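Long-range contacts in 5-oxoprolinase subunit A (Thermus thermophilus, PDB 2DFA), which probably cleaves 5-oxoproline to L-glutamate at the expense of ATP, working in a complex with the subunits PxpB and PxpC: residues V59-G64 with H106-H111; V3-D8 with D218-H223. All coordinates share one frame; numbering follows the deposited sequence.

Overall arrangement
Both contacts build the same curled, parallel beta/alpha sheet of this LamB/YcsF family protein, and their centres lie about 12 Å apart. Contact 2 joins strand 2-9 to strand 219-222, bringing together distant parts of the chain; contact 1, between residues 59-64 and 106-111, falls within the intervening sequence. Polar side chains link the two. Lys109 NZ lies 3.1 Å from Asn6 OD1, probably hydrogen-bonded, and His62 NE2 lies 2.9 Å from Asp8 OD1. Asp8 from contact 2 and His62 and His111 from contact 1 turn donor atoms toward a common point, an arrangement consistent with a metal site, although no metal confirms it.

Contact 1 of 2, residues V59-G64 with H106-H111; sequences VGAHPG and HHVKPH
Gly60 lies against the imidazole of His107 where strand 58-62 of the curled parallel beta/alpha sheet runs beside residues 106-111, the two segments heading 26° apart. The backbones are joined by hydrogen bonds from Ala61 N to His107 O and from Lys109 N to Ala61 O around a single bridge, Ala61 with Val108, and further out by hydrogen bonds from His106 N to Val59 O and from His111 N to Pro63 O.

The packing is tight at two rings. Gly60 CA sits over one face of the His107 ring, 3.4 Å from its centroid in a CH-pi contact, and any beta carbon on this glycine would run into His107 CE1. With chi1 at 63°, CG of His107 stands between the backbone N and the carbonyl carbon, on the way to the ring that Gly60 covers. The second ring is that of His62: His111 CB rides over its centre, 3.4 Å from the centroid, and the edge of the His111 ring is turned to the face of His62 in an offset edge-to-face pair. Lys109, fully extended, carries its ammonium to a salt bridge with Glu163, and His111 NE2 bonds to Phe71 O. An alanine in place of His62 would probably leave Lys109 O without its imidazole donor and open a gap beneath His111 CB.

The apolar side is looser: Ala61 CB and Val108 CG2 are 4.3 Å apart. His106, partly exposed, turns its ring away from Val59, and NE2 bonds to the terminal carboxylate of Phe250. Lys109 O lies close to the plane of the His62 ring and accepts from ND1 at 2.8 Å, with an N-H...O angle of 163°.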
loop_
_atom_site.group_PDB
_atom_site.type_symbol
_atom_site.label_atom_id
_atom_site.label_comp_id
_atom_site.label_asym_id
_atom_site.label_seq_id
_atom_site.Cartn_x
_atom_site.Cartn_y
_atom_site.Cartn_z
ATOM N N VAL A 59 -27.150 -1.099 2.106
ATOM C CA VAL A 59 -25.730 -1.157 1.776
ATOM C C VAL A 59 -25.277 -2.501 1.221
ATOM O O VAL A 59 -25.587 -3.555 1.774
ATOM C CB VAL A 59 -24.877 -0.806 3.021
ATOM C CG1 VAL A 59 -23.386 -1.001 2.724
ATOM C CG2 VAL A 59 -25.154 0.630 3.435
ATOM N N GLY A 60 -24.535 -2.448 0.119
ATOM C CA GLY A 60 -24.010 -3.653 -0.494
ATOM C C GLY A 60 -22.508 -3.473 -0.661
ATOM O O GLY A 60 -22.010 -2.348 -0.583
ATOM N N ALA A 61 -21.788 -4.569 -0.892
ATOM C CA ALA A 61 -20.336 -4.503 -1.069
ATOM C C ALA A 61 -19.970 -4.206 -2.517
ATOM O O ALA A 61 -20.600 -4.703 -3.449
ATOM C CB ALA A 61 -19.690 -5.818 -0.623
ATOM N N HIS A 62 -18.933 -3.394 -2.691
ATOM C CA HIS A 62 -18.451 -2.998 -4.005
ATOM C C HIS A 62 -16.972 -3.416 -4.082
ATOM O O HIS A 62 -16.082 -2.576 -4.130
ATOM C CB HIS A 62 -18.597 -1.475 -4.136
ATOM C CG HIS A 62 -18.587 -0.969 -5.544
ATOM N ND1 HIS A 62 -19.112 -1.680 -6.601
ATOM C CD2 HIS A 62 -18.193 0.224 -6.056
ATOM C CE1 HIS A 62 -19.047 -0.949 -7.700
ATOM N NE2 HIS A 62 -18.494 0.210 -7.394
ATOM N N PRO A 63 -16.700 -4.734 -4.088
ATOM C CA PRO A 63 -15.316 -5.222 -4.155
ATOM C C PRO A 63 -14.602 -4.928 -5.472
ATOM O O PRO A 63 -15.213 -4.918 -6.542
ATOM C CB PRO A 63 -15.467 -6.717 -3.885
ATOM C CG PRO A 63 -16.807 -7.030 -4.514
ATOM C CD PRO A 63 -17.654 -5.859 -4.027
ATOM N N GLY A 64 -13.299 -4.678 -5.383
ATOM C CA GLY A 64 -12.529 -4.387 -6.577
ATOM C C GLY A 64 -11.134 -4.988 -6.557
ATOM O O GLY A 64 -10.751 -5.682 -5.610
ATOM N N HIS A 106 -26.771 -5.999 2.199
ATOM C CA HIS A 106 -27.848 -6.104 1.220
ATOM C C HIS A 106 -27.541 -6.811 -0.095
ATOM O O HIS A 106 -28.373 -7.560 -0.616
ATOM C CB HIS A 106 -28.386 -4.698 0.950
ATOM C CG HIS A 106 -29.530 -4.654 -0.012
ATOM N ND1 HIS A 106 -29.385 -4.247 -1.321
ATOM C CD2 HIS A 106 -30.847 -4.928 0.156
ATOM C CE1 HIS A 106 -30.565 -4.265 -1.915
ATOM N NE2 HIS A 106 -31.468 -4.674 -1.043
ATOM N N HIS A 107 -26.353 -6.583 -0.640
ATOM C CA HIS A 107 -25.992 -7.204 -1.906
ATOM C C HIS A 107 -24.490 -7.096 -2.149
ATOM O O HIS A 107 -23.745 -6.603 -1.304
ATOM C CB HIS A 107 -26.718 -6.494 -3.056
ATOM C CG HIS A 107 -26.330 -5.055 -3.211
ATOM N ND1 HIS A 107 -26.831 -4.054 -2.405
ATOM C CD2 HIS A 107 -25.445 -4.456 -4.044
ATOM C CE1 HIS A 107 -26.271 -2.904 -2.732
ATOM N NE2 HIS A 107 -25.424 -3.121 -3.724
ATOM N N VAL A 108 -24.065 -7.585 -3.305
ATOM C CA VAL A 108 -22.673 -7.493 -3.719
ATOM C C VAL A 108 -22.679 -7.092 -5.185
ATOM O O VAL A 108 -23.497 -7.576 -5.975
ATOM C CB VAL A 108 -21.912 -8.830 -3.568
ATOM C CG1 VAL A 108 -20.496 -8.684 -4.152
ATOM C CG2 VAL A 108 -21.821 -9.223 -2.096
ATOM N N LYS A 109 -21.775 -6.185 -5.536
ATOM C CA LYS A 109 -21.637 -5.710 -6.900
ATOM C C LYS A 109 -20.171 -5.344 -7.128
ATOM O O LYS A 109 -19.661 -4.398 -6.527
ATOM C CB LYS A 109 -22.493 -4.467 -7.128
ATOM C CG LYS A 109 -22.290 -3.817 -8.491
ATOM C CD LYS A 109 -23.009 -2.470 -8.547
ATOM C CE LYS A 109 -22.776 -1.747 -9.859
ATOM N NZ LYS A 109 -23.339 -0.365 -9.799
ATOM N N PRO A 110 -19.484 -6.085 -8.002
ATOM C CA PRO A 110 -18.067 -5.838 -8.317
ATOM C C PRO A 110 -17.846 -4.422 -8.839
ATOM O O PRO A 110 -18.736 -3.837 -9.458
ATOM C CB PRO A 110 -17.759 -6.882 -9.387
ATOM C CG PRO A 110 -18.737 -7.995 -9.074
ATOM C CD PRO A 110 -20.000 -7.244 -8.752
ATOM N N HIS A 111 -16.652 -3.885 -8.606
ATOM C CA HIS A 111 -16.314 -2.534 -9.049
ATOM C C HIS A 111 -15.344 -2.476 -10.226
ATOM O O HIS A 111 -14.474 -3.336 -10.377
ATOM C CB HIS A 111 -15.688 -1.739 -7.896
ATOM C CG HIS A 111 -14.939 -0.520 -8.347
ATOM N ND1 HIS A 111 -15.572 0.652 -8.705
ATOM C CD2 HIS A 111 -13.617 -0.314 -8.564
ATOM C CE1 HIS A 111 -14.672 1.527 -9.123
ATOM N NE2 HIS A 111 -13.479 0.966 -9.047
#

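Contact 2 of 2, residues V3-D8 with D218-H223; sequences VDLNAD and DTLCIH
A parallel beta pair in the curled sheet of this LamB/YcsF family protein, consistent with the distorted (beta/alpha) barrel of its glycoside hydrolase/deacetylase clan, joins Asp4 to Thr219, Leu5 to Leu220 and Asn6 to Cys221, the strand axes approaching to 4.5 Å at an angle of 26°. Its backbone ladder is regular in the middle, with hydrogen bonds from Leu220 N to Asp4 O, Asn6 N to Leu220 O and Ile222 N to Asn6 O. The ends are less closely joined: Asp4 N reaches Asp218 O at 3.3 Å, while Asp8 N and Ile222 O, 4.4 Å apart and both buried, have no partner in the model.

On the face bearing Asp4, Asn6 and Thr219, one hydroxyl ties three side chains together. Thr219 OG1 donates to Asp4 OD1 over 2.6 Å, using the anti lone pair of Asp4 OD1, and accepts from Asn6 ND2 at 2.8 Å, lying nearly in the amide plane. OG1 is anti to the backbone N of Thr219 (chi1 -177°), and the Asp4 and Thr219 side chains lie side by side, whereas Asn6 comes across Thr219 at about a right angle. Asp4 OD2 is gripped by Ser29 and Ser30, and Asn6 OD1 is bonded to Asn32 and Lys109, which should limit the rotation of both flat groups.

The face bearing Leu5, Leu220 and Ile222 is apolar. Leu5 splits its branches: CD2 lies 3.8 Å from Leu220 CD1, and CD1 comes to 3.3 Å from Ile222 CG1, a closeness that is doubtful given the unusual chi1 of Leu5.

Helix 229-241 covers Leu5 and Ile222, and helix 189-201 covers Leu220. Within the sheet, strand 30-34 pairs with strand 2-9, and strand 160-164 pairs with strand 219-222, where Glu163 reaches Asn6 ND2.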
loop_
_atom_site.group_PDB
_atom_site.type_symbol
_atom_site.label_atom_id
_atom_site.label_comp_id
_atom_site.label_asym_id
_atom_site.label_seq_id
_atom_site.Cartn_x
_atom_site.Cartn_y
_atom_site.Cartn_z
ATOM N N VAL A 3 -38.741 0.065 -8.223
ATOM C CA VAL A 3 -37.406 -0.153 -8.760
ATOM C C VAL A 3 -36.373 0.371 -7.777
ATOM O O VAL A 3 -36.645 1.282 -6.992
ATOM C CB VAL A 3 -37.219 0.565 -10.122
ATOM C CG1 VAL A 3 -37.241 2.065 -9.931
ATOM C CG2 VAL A 3 -35.907 0.128 -10.774
ATOM N N ASP A 4 -35.183 -0.213 -7.817
ATOM C CA ASP A 4 -34.117 0.217 -6.934
ATOM C C ASP A 4 -33.158 1.137 -7.682
ATOM O O ASP A 4 -32.847 0.913 -8.851
ATOM C CB ASP A 4 -33.363 -1.002 -6.387
ATOM C CG ASP A 4 -32.117 -0.618 -5.604
ATOM O OD1 ASP A 4 -31.055 -0.405 -6.232
ATOM O OD2 ASP A 4 -32.202 -0.517 -4.366
ATOM N N LEU A 5 -32.723 2.189 -7.003
ATOM C CA LEU A 5 -31.773 3.138 -7.561
ATOM C C LEU A 5 -30.491 2.939 -6.766
ATOM O O LEU A 5 -30.487 3.112 -5.547
ATOM C CB LEU A 5 -32.277 4.573 -7.379
ATOM C CG LEU A 5 -32.830 5.288 -8.615
ATOM C CD1 LEU A 5 -31.684 5.637 -9.555
ATOM C CD2 LEU A 5 -33.851 4.407 -9.311
ATOM N N ASN A 6 -29.406 2.568 -7.444
ATOM C CA ASN A 6 -28.147 2.346 -6.748
ATOM C C ASN A 6 -27.023 3.241 -7.256
ATOM O O ASN A 6 -27.009 3.661 -8.414
ATOM C CB ASN A 6 -27.732 0.872 -6.857
ATOM C CG ASN A 6 -26.963 0.565 -8.132
ATOM O OD1 ASN A 6 -25.777 0.884 -8.250
ATOM N ND2 ASN A 6 -27.638 -0.053 -9.096
ATOM N N ALA A 7 -26.087 3.545 -6.366
ATOM C CA ALA A 7 -24.946 4.377 -6.715
ATOM C C ALA A 7 -23.753 3.939 -5.876
ATOM O O ALA A 7 -23.915 3.427 -4.764
ATOM C CB ALA A 7 -25.262 5.840 -6.448
ATOM N N ASP A 8 -22.553 4.129 -6.414
ATOM C CA ASP A 8 -21.355 3.765 -5.678
ATOM C C ASP A 8 -21.144 4.839 -4.627
ATOM O O ASP A 8 -21.559 5.989 -4.817
ATOM C CB ASP A 8 -20.136 3.702 -6.606
ATOM C CG ASP A 8 -20.341 2.761 -7.774
ATOM O OD1 ASP A 8 -20.977 1.700 -7.589
ATOM O OD2 ASP A 8 -19.850 3.078 -8.879
ATOM N N ASP A 218 -33.988 -4.361 -12.487
ATOM C CA ASP A 218 -34.333 -4.612 -11.093
ATOM C C ASP A 218 -33.747 -3.423 -10.343
ATOM O O ASP A 218 -34.295 -2.955 -9.344
ATOM C CB ASP A 218 -33.701 -5.914 -10.587
ATOM C CG ASP A 218 -34.286 -7.147 -11.252
ATOM O OD1 ASP A 218 -35.508 -7.152 -11.528
ATOM O OD2 ASP A 218 -33.536 -8.120 -11.483
ATOM N N THR A 219 -32.626 -2.926 -10.856
ATOM C CA THR A 219 -31.962 -1.780 -10.257
ATOM C C THR A 219 -31.367 -0.896 -11.352
ATOM O O THR A 219 -30.958 -1.386 -12.403
ATOM C CB THR A 219 -30.838 -2.228 -9.276
ATOM O OG1 THR A 219 -30.254 -1.076 -8.656
ATOM C CG2 THR A 219 -29.759 -3.004 -10.016
ATOM N N LEU A 220 -31.345 0.406 -11.099
ATOM C CA LEU A 220 -30.801 1.379 -12.038
ATOM C C LEU A 220 -29.533 1.990 -11.446
ATOM O O LEU A 220 -29.566 2.554 -10.352
ATOM C CB LEU A 220 -31.817 2.494 -12.294
ATOM C CG LEU A 220 -33.153 2.107 -12.937
ATOM C CD1 LEU A 220 -34.067 3.327 -12.981
ATOM C CD2 LEU A 220 -32.912 1.566 -14.335
ATOM N N CYS A 221 -28.423 1.891 -12.173
ATOM C CA CYS A 221 -27.157 2.439 -11.695
ATOM C C CYS A 221 -26.988 3.913 -12.032
ATOM O O CYS A 221 -27.266 4.339 -13.151
ATOM C CB CYS A 221 -25.979 1.661 -12.281
ATOM S SG CYS A 221 -24.350 2.323 -11.812
ATOM N N ILE A 222 -26.524 4.683 -11.053
ATOM C CA ILE A 222 -26.289 6.111 -11.230
ATOM C C ILE A 222 -24.809 6.404 -10.995
ATOM O O ILE A 222 -24.224 5.921 -10.025
ATOM C CB ILE A 222 -27.106 6.947 -10.227
ATOM C CG1 ILE A 222 -28.591 6.592 -10.335
ATOM C CG2 ILE A 222 -26.883 8.430 -10.485
ATOM C CD1 ILE A 222 -29.160 6.720 -11.737
ATOM N N HIS A 223 -24.209 7.190 -11.885
ATOM C CA HIS A 223 -22.796 7.548 -11.771
ATOM C C HIS A 223 -22.446 8.046 -10.371
ATOM O O HIS A 223 -21.442 7.635 -9.788
ATOM C CB HIS A 223 -22.443 8.627 -12.799
ATOM C CG HIS A 223 -21.808 8.092 -14.045
ATOM N ND1 HIS A 223 -22.350 7.053 -14.772
ATOM C CD2 HIS A 223 -20.676 8.455 -14.693
ATOM C CE1 HIS A 223 -21.579 6.800 -15.815
ATOM N NE2 HIS A 223 -20.557 7.636 -15.791
#